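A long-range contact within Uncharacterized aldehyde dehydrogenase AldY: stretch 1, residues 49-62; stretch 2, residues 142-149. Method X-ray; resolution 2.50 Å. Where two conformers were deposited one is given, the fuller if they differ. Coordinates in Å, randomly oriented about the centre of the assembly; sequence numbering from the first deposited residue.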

# COMPACT_ATOMS: atom_id res chain seq x y z
N ALA A 49 7.85 -22.95 -8.47
CA ALA A 49 7.01 -22.82 -7.29
C ALA A 49 5.99 -21.69 -7.40
O ALA A 49 4.81 -21.88 -7.10
CB ALA A 49 7.88 -22.65 -6.05
N PHE A 50 6.44 -20.51 -7.84
CA PHE A 50 5.50 -19.44 -8.17
C PHE A 50 4.48 -19.86 -9.24
O PHE A 50 3.28 -19.62 -9.08
CB PHE A 50 6.25 -18.16 -8.56
CG PHE A 50 6.68 -17.33 -7.37
CD1 PHE A 50 5.74 -16.87 -6.45
CD2 PHE A 50 8.03 -17.01 -7.16
CE1 PHE A 50 6.11 -16.10 -5.35
CE2 PHE A 50 8.40 -16.26 -6.06
CZ PHE A 50 7.44 -15.79 -5.15
N ASP A 51 4.96 -20.49 -10.32
CA ASP A 51 4.12 -21.01 -11.41
C ASP A 51 3.08 -22.00 -10.83
O ASP A 51 1.87 -21.87 -11.09
CB ASP A 51 5.05 -21.63 -12.47
CG ASP A 51 4.33 -22.50 -13.50
OD1 ASP A 51 3.11 -22.32 -13.72
OD2 ASP A 51 5.02 -23.35 -14.11
N ILE A 52 3.55 -22.95 -10.02
CA ILE A 52 2.70 -23.92 -9.35
C ILE A 52 1.70 -23.28 -8.37
O ILE A 52 0.54 -23.72 -8.28
CB ILE A 52 3.55 -24.96 -8.62
CG1 ILE A 52 4.15 -25.95 -9.61
CG2 ILE A 52 2.72 -25.69 -7.58
CD1 ILE A 52 5.33 -26.74 -9.06
N ALA A 53 2.14 -22.26 -7.63
CA ALA A 53 1.26 -21.56 -6.70
C ALA A 53 0.11 -20.82 -7.43
O ALA A 53 -1.04 -20.78 -6.94
CB ALA A 53 2.06 -20.63 -5.81
N GLN A 54 0.43 -20.24 -8.59
CA GLN A 54 -0.58 -19.55 -9.41
C GLN A 54 -1.69 -20.49 -9.88
O GLN A 54 -2.88 -20.13 -9.86
CB GLN A 54 0.06 -18.86 -10.61
CG GLN A 54 -0.93 -18.02 -11.41
CD GLN A 54 -0.22 -17.09 -12.37
OE1 GLN A 54 -0.37 -15.86 -12.28
NE2 GLN A 54 0.57 -17.66 -13.28
N LYS A 55 -1.30 -21.69 -10.31
CA LYS A 55 -2.28 -22.67 -10.75
C LYS A 55 -3.18 -23.03 -9.57
O LYS A 55 -4.40 -22.80 -9.62
CB LYS A 55 -1.62 -23.91 -11.37
CG LYS A 55 -2.64 -24.99 -11.74
CD LYS A 55 -2.08 -26.06 -12.66
CE LYS A 55 -3.19 -26.63 -13.51
NZ LYS A 55 -2.67 -27.33 -14.73
N ALA A 56 -2.57 -23.52 -8.48
CA ALA A 56 -3.32 -24.02 -7.33
C ALA A 56 -4.30 -23.00 -6.74
O ALA A 56 -5.38 -23.36 -6.27
CB ALA A 56 -2.39 -24.55 -6.26
N GLN A 57 -3.92 -21.72 -6.82
CA GLN A 57 -4.74 -20.63 -6.31
C GLN A 57 -6.06 -20.48 -7.07
O GLN A 57 -7.09 -20.20 -6.47
CB GLN A 57 -3.93 -19.33 -6.27
CG GLN A 57 -4.56 -18.21 -5.46
CD GLN A 57 -5.64 -17.48 -6.24
OE1 GLN A 57 -5.53 -17.30 -7.46
NE2 GLN A 57 -6.69 -17.07 -5.53
N LYS A 58 -6.04 -20.69 -8.38
CA LYS A 58 -7.30 -20.63 -9.15
C LYS A 58 -8.32 -21.64 -8.63
O LYS A 58 -9.52 -21.36 -8.57
CB LYS A 58 -7.06 -20.86 -10.65
CG LYS A 58 -6.11 -19.88 -11.33
CD LYS A 58 -6.62 -18.44 -11.33
CE LYS A 58 -5.93 -17.62 -12.42
NZ LYS A 58 -5.49 -16.29 -11.93
N GLU A 59 -7.83 -22.82 -8.24
CA GLU A 59 -8.67 -23.88 -7.68
C GLU A 59 -9.01 -23.67 -6.21
O GLU A 59 -10.12 -23.98 -5.77
CB GLU A 59 -7.99 -25.24 -7.87
CG GLU A 59 -7.56 -25.50 -9.31
CD GLU A 59 -8.76 -25.59 -10.24
OE1 GLU A 59 -9.55 -26.55 -10.04
OE2 GLU A 59 -8.91 -24.72 -11.14
N TRP A 60 -8.05 -23.13 -5.45
CA TRP A 60 -8.23 -22.90 -4.02
C TRP A 60 -9.23 -21.80 -3.76
O TRP A 60 -9.95 -21.82 -2.75
CB TRP A 60 -6.89 -22.61 -3.35
CG TRP A 60 -6.92 -22.55 -1.85
CD1 TRP A 60 -6.48 -21.51 -1.03
CD2 TRP A 60 -7.42 -23.58 -0.92
NE1 TRP A 60 -6.66 -21.81 0.28
CE2 TRP A 60 -7.23 -23.04 0.43
CE3 TRP A 60 -7.99 -24.85 -1.06
CZ2 TRP A 60 -7.59 -23.75 1.57
CZ3 TRP A 60 -8.35 -25.56 0.10
CH2 TRP A 60 -8.16 -25.02 1.38
N ALA A 61 -9.29 -20.85 -4.69
CA ALA A 61 -10.34 -19.82 -4.70
C ALA A 61 -11.74 -20.40 -4.69
O ALA A 61 -12.68 -19.71 -4.31
CB ALA A 61 -10.18 -18.89 -5.91
N LYS A 62 -11.89 -21.65 -5.11
CA LYS A 62 -13.22 -22.27 -5.26
C LYS A 62 -13.62 -23.05 -4.01
O LYS A 62 -14.66 -23.71 -4.00
CB LYS A 62 -13.26 -23.21 -6.47
CG LYS A 62 -13.18 -22.54 -7.83
CD LYS A 62 -12.76 -23.59 -8.85
CE LYS A 62 -13.31 -23.31 -10.24
NZ LYS A 62 -12.47 -22.29 -10.93
N LEU A 142 -12.83 -10.94 -2.76
CA LEU A 142 -12.19 -12.03 -3.47
C LEU A 142 -10.76 -12.20 -2.97
O LEU A 142 -10.20 -11.29 -2.37
CB LEU A 142 -12.20 -11.71 -4.99
CG LEU A 142 -13.24 -12.32 -5.95
CD1 LEU A 142 -14.69 -12.22 -5.46
CD2 LEU A 142 -13.12 -11.65 -7.32
N PRO A 143 -10.14 -13.37 -3.23
CA PRO A 143 -8.70 -13.56 -2.91
C PRO A 143 -7.75 -12.58 -3.65
O PRO A 143 -8.12 -12.01 -4.68
CB PRO A 143 -8.43 -15.01 -3.33
CG PRO A 143 -9.58 -15.41 -4.22
CD PRO A 143 -10.76 -14.57 -3.82
N LEU A 144 -6.55 -12.37 -3.13
CA LEU A 144 -5.59 -11.49 -3.81
C LEU A 144 -4.89 -12.23 -4.93
O LEU A 144 -4.73 -11.70 -6.04
CB LEU A 144 -4.55 -10.97 -2.83
CG LEU A 144 -3.51 -9.96 -3.28
CD1 LEU A 144 -4.09 -8.78 -4.05
CD2 LEU A 144 -2.82 -9.50 -2.02
N GLY A 145 -4.50 -13.47 -4.63
CA GLY A 145 -3.78 -14.33 -5.57
C GLY A 145 -2.63 -15.05 -4.88
O GLY A 145 -2.83 -15.80 -3.91
N VAL A 146 -1.42 -14.80 -5.35
CA VAL A 146 -0.25 -15.52 -4.83
C VAL A 146 0.58 -14.61 -3.96
O VAL A 146 0.98 -13.53 -4.40
CB VAL A 146 0.63 -16.07 -5.96
CG1 VAL A 146 1.88 -16.72 -5.38
CG2 VAL A 146 -0.17 -17.04 -6.83
N ILE A 147 0.86 -15.06 -2.74
CA ILE A 147 1.55 -14.25 -1.73
C ILE A 147 3.02 -14.70 -1.72
O ILE A 147 3.29 -15.90 -1.67
CB ILE A 147 0.96 -14.50 -0.31
CG1 ILE A 147 -0.58 -14.34 -0.28
CG2 ILE A 147 1.64 -13.63 0.75
CD1 ILE A 147 -1.10 -12.98 -0.70
N SER A 148 3.94 -13.72 -1.77
CA SER A 148 5.35 -13.95 -1.51
C SER A 148 5.68 -13.58 -0.06
O SER A 148 5.55 -12.42 0.36
CB SER A 148 6.24 -13.17 -2.47
OG SER A 148 7.52 -13.78 -2.56
N SER A 149 6.14 -14.58 0.68
CA SER A 149 6.31 -14.47 2.13
C SER A 149 7.75 -14.79 2.54
O SER A 149 8.28 -15.83 2.14
CB SER A 149 5.34 -15.43 2.80
OG SER A 149 5.60 -15.54 4.17

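The helix of stretch 1, with Ala61 following in the chain, packs against two short strand segments joined by Leu144 and Gly145 (stretch 2), with the axes of helix 49-60 and strand 146-149 running at 138° between their N-to-C directions and approaching to 8.9 Å. No hydrogen bond crosses the contact; the 366 Å² of buried surface rests on van der Waals packing. The helix residues that touch, Phe50, Ala53, Gln54 and Gln57, fall on one side of the helix, as the i, i+3, i+4, i+7 pattern implies, while Asp51 and Lys55 direct their CA-to-CB bonds away.

Phe50 starts sideways, but its ring end reaches stretch 2. Its edge meets two residues: CD1 lies 4.0 Å from Val146 CG1, and CZ lies 3.3 Å from Ser148 OG, a hydroxyl hydrogen-bonded elsewhere in the structure. One turn on, Ala53 points toward the strand, and its CB sits 3.9 Å from Val146 CG1. At Gln54 the backbone itself is approached: Gln54 CA and Val146 CA are 6.1 Å apart, the shortest CA-CA distance in the backbone register. Val146, pointing toward the helix with chi1 near 180° (t), sets CG1 beside Phe50 and Ala53 CB, while its CG2 lies 3.8 Å from Ala53 C and 3.6 Å from Gln54 CA.

Gln57 points toward stretch 2 and bends at chi2 (-81°, m). Its CG packs 3.3 Å from the carbonyl O of Gly145, and its NE2, hydrogen-bonded elsewhere in the structure, lies 3.5 Å from Pro143 CB. Gly145 adopts phi/psi of 137/-119, where a CB would be jammed against the carbonyl O of Leu144; the backbone alone calls for glycine. Beyond the intervening residues, which make no contact, Ala61 closes the series: its CB rests 3.9 Å from Pro143 CG, an apolar touch between small surfaces.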